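Local coordinates for outer membrane protein OMP121 (Bacteroides thetaiotaomicron, PDB 5FQ8) that probably imports nutrients, perhaps peptides, across the outer membrane as a TonB-dependent, calcium-binding beta-barrel transporter, at residues I836-G841 against S896-D901; Y884-W887 against G891-M894. One frame throughout, in Å; residues are numbered along the deposited sequence.

Contact 1: residues I836-G841 against S896-D901; sequences INYFTG and SCFLVD
The ring of Y838, on the last turn of helix 832-839, is met by the neighbouring side chains of C897 and F898. Its CB starts the contact 3.7 Å from F898 CE1, and F898 CZ lies a little farther along the same rim. One atom out, Y838 CG is 3.8 Å from F898 CE1, while Y838 CD2 sits where the two partners divide the ring, between F898 CE1 and C897 SG. Beyond that point sulfur takes over: Y838 CE2 comes to 3.4 Å from C897 SG, and Y838 CZ still lies 4.0 Å from that SG. F898 therefore presents an edge to the face of Y838 in an offset edge-to-face pair, planes at 81° and centroids 5.6 Å apart. C897 SG approaches the Y838 ring obliquely, 43° off its normal. It gets there with SG anti to the backbone N of C897, chi1 171°, which also sets the sulfur above the rim of one F898 face. Replacing Y838 with an alanine would probably leave C897 SG and the F898 edge without their aromatic partner and open a gap in this buried cluster. After Y838, the chain leaves the helix through a Schellman motif, with G841 as the positive-phi residue and G841 N bonded to Y838 O. C897 O accepts a hydrogen bond from K834 NZ, earlier in the same helix, and F898 pairs through its backbone with S831, which ties the 3-10 turn to strand 828-831. The arrangement combines a Cys sulfur-aromatic contact with an edge-to-face ring pair, and joins the helix following strand 828-831 to the 3-10 turn leading into strand 899-915, its antiparallel partner in this TonB-dependent receptor barrel.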
loop_
_atom_site.group_PDB
_atom_site.type_symbol
_atom_site.label_atom_id
_atom_site.label_comp_id
_atom_site.label_asym_id
_atom_site.label_seq_id
_atom_site.Cartn_x
_atom_site.Cartn_y
_atom_site.Cartn_z
ATOM N N ILE B 836 -4.780 32.114 11.380
ATOM C CA ILE B 836 -3.631 32.299 10.512
ATOM C C ILE B 836 -3.456 33.760 10.152
ATOM O O ILE B 836 -2.335 34.209 9.890
ATOM C CB ILE B 836 -3.767 31.428 9.256
ATOM C CG1 ILE B 836 -2.483 31.458 8.456
ATOM C CG2 ILE B 836 -4.892 31.918 8.409
ATOM C CD1 ILE B 836 -1.325 31.007 9.247
ATOM N N ASN B 837 -4.540 34.534 10.166
ATOM C CA ASN B 837 -4.452 35.921 9.749
ATOM C C ASN B 837 -4.051 36.832 10.882
ATOM O O ASN B 837 -3.440 37.874 10.647
ATOM C CB ASN B 837 -5.774 36.374 9.149
ATOM C CG ASN B 837 -5.962 35.850 7.779
ATOM O OD1 ASN B 837 -5.367 36.332 6.827
ATOM N ND2 ASN B 837 -6.769 34.829 7.668
ATOM N N TYR B 838 -4.388 36.469 12.109
ATOM C CA TYR B 838 -3.729 37.087 13.245
ATOM C C TYR B 838 -2.237 36.780 13.234
ATOM O O TYR B 838 -1.407 37.694 13.207
ATOM C CB TYR B 838 -4.393 36.625 14.537
ATOM C CG TYR B 838 -5.527 37.529 14.959
ATOM C CD1 TYR B 838 -6.477 37.970 14.037
ATOM C CD2 TYR B 838 -5.647 37.946 16.275
ATOM C CE1 TYR B 838 -7.511 38.798 14.421
ATOM C CE2 TYR B 838 -6.661 38.755 16.665
ATOM C CZ TYR B 838 -7.593 39.185 15.735
ATOM O OH TYR B 838 -8.611 40.009 16.134
ATOM N N PHE B 839 -1.875 35.492 13.211
ATOM C CA PHE B 839 -0.463 35.113 13.297
ATOM C C PHE B 839 0.361 35.757 12.198
ATOM O O PHE B 839 1.493 36.188 12.427
ATOM C CB PHE B 839 -0.306 33.595 13.222
ATOM C CG PHE B 839 1.104 33.153 12.947
ATOM C CD1 PHE B 839 2.041 33.102 13.964
ATOM C CD2 PHE B 839 1.492 32.785 11.684
ATOM C CE1 PHE B 839 3.327 32.699 13.721
ATOM C CE2 PHE B 839 2.780 32.385 11.436
ATOM C CZ PHE B 839 3.701 32.340 12.456
ATOM N N THR B 840 -0.182 35.820 11.004
ATOM C CA THR B 840 0.596 36.279 9.874
ATOM C C THR B 840 0.613 37.790 9.730
ATOM O O THR B 840 1.288 38.294 8.827
ATOM C CB THR B 840 0.054 35.645 8.614
ATOM O OG1 THR B 840 1.034 35.747 7.591
ATOM C CG2 THR B 840 -1.163 36.351 8.189
ATOM N N GLY B 841 -0.088 38.514 10.600
ATOM C CA GLY B 841 -0.069 39.960 10.560
ATOM C C GLY B 841 -0.870 40.559 9.440
ATOM O O GLY B 841 -0.572 41.668 8.996
ATOM N N SER B 896 -8.793 31.856 23.168
ATOM C CA SER B 896 -10.217 32.078 22.990
ATOM C C SER B 896 -10.512 33.111 21.914
ATOM O O SER B 896 -11.620 33.126 21.375
ATOM C CB SER B 896 -10.820 32.513 24.302
ATOM O OG SER B 896 -10.214 33.725 24.683
ATOM N N CYS B 897 -9.540 33.961 21.578
ATOM C CA CYS B 897 -9.723 34.923 20.498
ATOM C C CYS B 897 -10.197 34.258 19.227
ATOM O O CYS B 897 -10.886 34.883 18.419
ATOM C CB CYS B 897 -8.419 35.660 20.231
ATOM S SG CYS B 897 -8.407 36.676 18.775
ATOM N N PHE B 898 -9.863 32.992 19.039
ATOM C CA PHE B 898 -10.099 32.339 17.770
ATOM C C PHE B 898 -11.340 31.481 17.778
ATOM O O PHE B 898 -11.624 30.830 16.777
ATOM C CB PHE B 898 -8.875 31.527 17.380
ATOM C CG PHE B 898 -7.624 32.344 17.319
ATOM C CD1 PHE B 898 -7.510 33.384 16.425
ATOM C CD2 PHE B 898 -6.581 32.085 18.166
ATOM C CE1 PHE B 898 -6.381 34.141 16.369
ATOM C CE2 PHE B 898 -5.442 32.826 18.114
ATOM C CZ PHE B 898 -5.333 33.862 17.217
ATOM N N LEU B 899 -12.089 31.471 18.867
ATOM C CA LEU B 899 -13.493 31.110 18.798
ATOM C C LEU B 899 -14.273 32.309 18.280
ATOM O O LEU B 899 -14.191 33.403 18.848
ATOM C CB LEU B 899 -13.996 30.673 20.163
ATOM C CG LEU B 899 -13.405 29.348 20.597
ATOM C CD1 LEU B 899 -13.722 29.087 22.024
ATOM C CD2 LEU B 899 -13.966 28.257 19.740
ATOM N N VAL B 900 -15.013 32.105 17.192
ATOM C CA VAL B 900 -15.647 33.176 16.437
ATOM C C VAL B 900 -17.158 32.998 16.456
ATOM O O VAL B 900 -17.663 31.872 16.435
ATOM C CB VAL B 900 -15.101 33.189 15.002
ATOM C CG1 VAL B 900 -15.965 34.020 14.100
ATOM C CG2 VAL B 900 -13.695 33.704 15.024
ATOM N N ASP B 901 -17.874 34.122 16.498
ATOM C CA ASP B 901 -19.330 34.110 16.547
ATOM C C ASP B 901 -19.918 33.464 15.297
ATOM O O ASP B 901 -19.562 33.813 14.172
ATOM C CB ASP B 901 -19.837 35.545 16.705
ATOM C CG ASP B 901 -21.284 35.623 17.147
ATOM O OD1 ASP B 901 -22.101 34.772 16.748
ATOM O OD2 ASP B 901 -21.608 36.564 17.894
#

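Contact 2: residues Y884-W887 against G891-M894; sequences YKYW and GSDM
Y886 O, near the C-terminal end of helix 880-889, receives the backbone N-H of G891, 2.7 Å from O to N. The bond spans five residues, one more than the regular alpha-helical step, and so closes a pi-turn as the chain leaves the helix. It is moderately bent, with an N-H...O angle of 145°; the C=O...N angle is 153°, with the donor somewhat out of the carbonyl plane. The turn brings W887 and G891 to 4.9 Å between their CA atoms. From G891 onward the chain folds back on a tighter scale, into a short 3-10 segment, with M894 N bonded to G891 O at 3.0 Å.

The outer part of the Y886 side chain approaches the returning chain. With CG anti to the backbone N, chi1 179°, one face of the ring meets G891, whose CA lies over it, 3.6 Å from the ring centroid, as a CH-pi contact. G891 has no side chain, and this lets its backbone settle directly on the ring; a CB there would come close to both W887 CZ3 and Y886 CZ. Farther out, the phenol hydroxyl passes the glycine and reaches the first residue of the 3-10 segment, S892. The same tyrosine is thus tied to the returning chain at both ends, by its main-chain carbonyl and by its hydroxyl, with the CH-pi contact between them. I878 packs against the Y886 side chain from elsewhere in the chain. The indole of W887 lies beside the tyrosine, one of its faces toward Y886 CD2 near the rim. At the far end Y886 OH and S892 OG share a hydrogen bond of 2.8 Å, OG lying at the ring edge in the plane of the phenol.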
loop_
_atom_site.group_PDB
_atom_site.type_symbol
_atom_site.label_atom_id
_atom_site.label_comp_id
_atom_site.label_asym_id
_atom_site.label_seq_id
_atom_site.Cartn_x
_atom_site.Cartn_y
_atom_site.Cartn_z
ATOM N N TYR B 884 4.086 41.319 17.021
ATOM C CA TYR B 884 3.712 40.168 16.206
ATOM C C TYR B 884 3.246 39.008 17.060
ATOM O O TYR B 884 2.344 38.264 16.665
ATOM C CB TYR B 884 4.887 39.714 15.350
ATOM C CG TYR B 884 5.825 38.796 16.095
ATOM C CD1 TYR B 884 6.773 39.310 16.965
ATOM C CD2 TYR B 884 5.752 37.412 15.942
ATOM C CE1 TYR B 884 7.625 38.496 17.644
ATOM C CE2 TYR B 884 6.598 36.581 16.624
ATOM C CZ TYR B 884 7.543 37.131 17.481
ATOM O OH TYR B 884 8.424 36.338 18.188
ATOM N N LYS B 885 3.850 38.834 18.238
ATOM C CA LYS B 885 3.501 37.695 19.073
ATOM C C LYS B 885 2.270 37.979 19.921
ATOM O O LYS B 885 1.522 37.052 20.245
ATOM C CB LYS B 885 4.697 37.308 19.935
ATOM C CG LYS B 885 4.444 36.180 20.894
ATOM C CD LYS B 885 5.650 35.901 21.750
ATOM C CE LYS B 885 5.424 34.674 22.616
ATOM N NZ LYS B 885 6.706 34.013 22.970
ATOM N N TYR B 886 2.029 39.246 20.259
ATOM C CA TYR B 886 0.801 39.603 20.954
ATOM C C TYR B 886 -0.416 39.158 20.167
ATOM O O TYR B 886 -1.355 38.571 20.716
ATOM C CB TYR B 886 0.753 41.112 21.185
ATOM C CG TYR B 886 -0.497 41.578 21.877
ATOM C CD1 TYR B 886 -0.887 41.029 23.081
ATOM C CD2 TYR B 886 -1.282 42.574 21.332
ATOM C CE1 TYR B 886 -2.019 41.448 23.717
ATOM C CE2 TYR B 886 -2.420 43.002 21.969
ATOM C CZ TYR B 886 -2.784 42.433 23.159
ATOM O OH TYR B 886 -3.910 42.844 23.822
ATOM N N TRP B 887 -0.400 39.401 18.866
ATOM C CA TRP B 887 -1.543 39.069 18.041
ATOM C C TRP B 887 -1.572 37.603 17.665
ATOM O O TRP B 887 -2.650 37.016 17.579
ATOM C CB TRP B 887 -1.545 39.958 16.804
ATOM C CG TRP B 887 -1.846 41.359 17.166
ATOM C CD1 TRP B 887 -1.004 42.420 17.132
ATOM C CD2 TRP B 887 -3.076 41.837 17.683
ATOM N NE1 TRP B 887 -1.645 43.540 17.579
ATOM C CE2 TRP B 887 -2.921 43.200 17.925
ATOM C CE3 TRP B 887 -4.302 41.239 17.957
ATOM C CZ2 TRP B 887 -3.938 43.973 18.422
ATOM C CZ3 TRP B 887 -5.318 42.015 18.454
ATOM C CH2 TRP B 887 -5.130 43.364 18.678
ATOM N N GLY B 891 -3.986 38.240 21.317
ATOM C CA GLY B 891 -4.141 39.436 22.123
ATOM C C GLY B 891 -4.582 39.150 23.535
ATOM O O GLY B 891 -4.329 38.061 24.046
ATOM N N SER B 892 -5.283 40.093 24.165
ATOM C CA SER B 892 -5.721 39.857 25.530
ATOM C C SER B 892 -6.622 38.643 25.639
ATOM O O SER B 892 -6.885 38.171 26.749
ATOM C CB SER B 892 -6.430 41.085 26.051
ATOM O OG SER B 892 -5.591 42.215 25.925
ATOM N N ASP B 893 -7.078 38.111 24.524
ATOM C CA ASP B 893 -8.006 37.005 24.564
ATOM C C ASP B 893 -7.318 35.655 24.518
ATOM O O ASP B 893 -7.945 34.646 24.858
ATOM C CB ASP B 893 -8.974 37.104 23.389
ATOM C CG ASP B 893 -10.155 37.959 23.680
ATOM O OD1 ASP B 893 -10.587 38.013 24.846
ATOM O OD2 ASP B 893 -10.653 38.573 22.716
ATOM N N MET B 894 -6.060 35.616 24.099
ATOM C CA MET B 894 -5.240 34.387 23.989
ATOM C C MET B 894 -5.948 33.426 23.030
ATOM O O MET B 894 -6.441 33.846 21.976
ATOM C CB MET B 894 -4.948 33.805 25.358
ATOM C CG MET B 894 -4.359 34.805 26.319
ATOM S SD MET B 894 -3.228 34.130 27.521
ATOM C CE MET B 894 -1.688 34.535 26.756
#

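Overall arrangement
The centres of contacts 1 and 2 lie about 9 Å apart, and the two touch directly: W887 O packs 3.4 Å from Y838 CD2 and 4.2 Å from F898 CZ. The turn of contact 2 runs on into the second segment of contact 1, with D893 O accepting a hydrogen bond from S896 OG. W202 meets the rings of F839 and Y884, one from the first segment of each contact. Contact 1 is away from the metal sites, but F839 packs on the backbone of the bound peptide; in contact 2 the W887 side chain is about 11 Å from a bound calcium ion. Y884 and K885 pack against the chain of another protein.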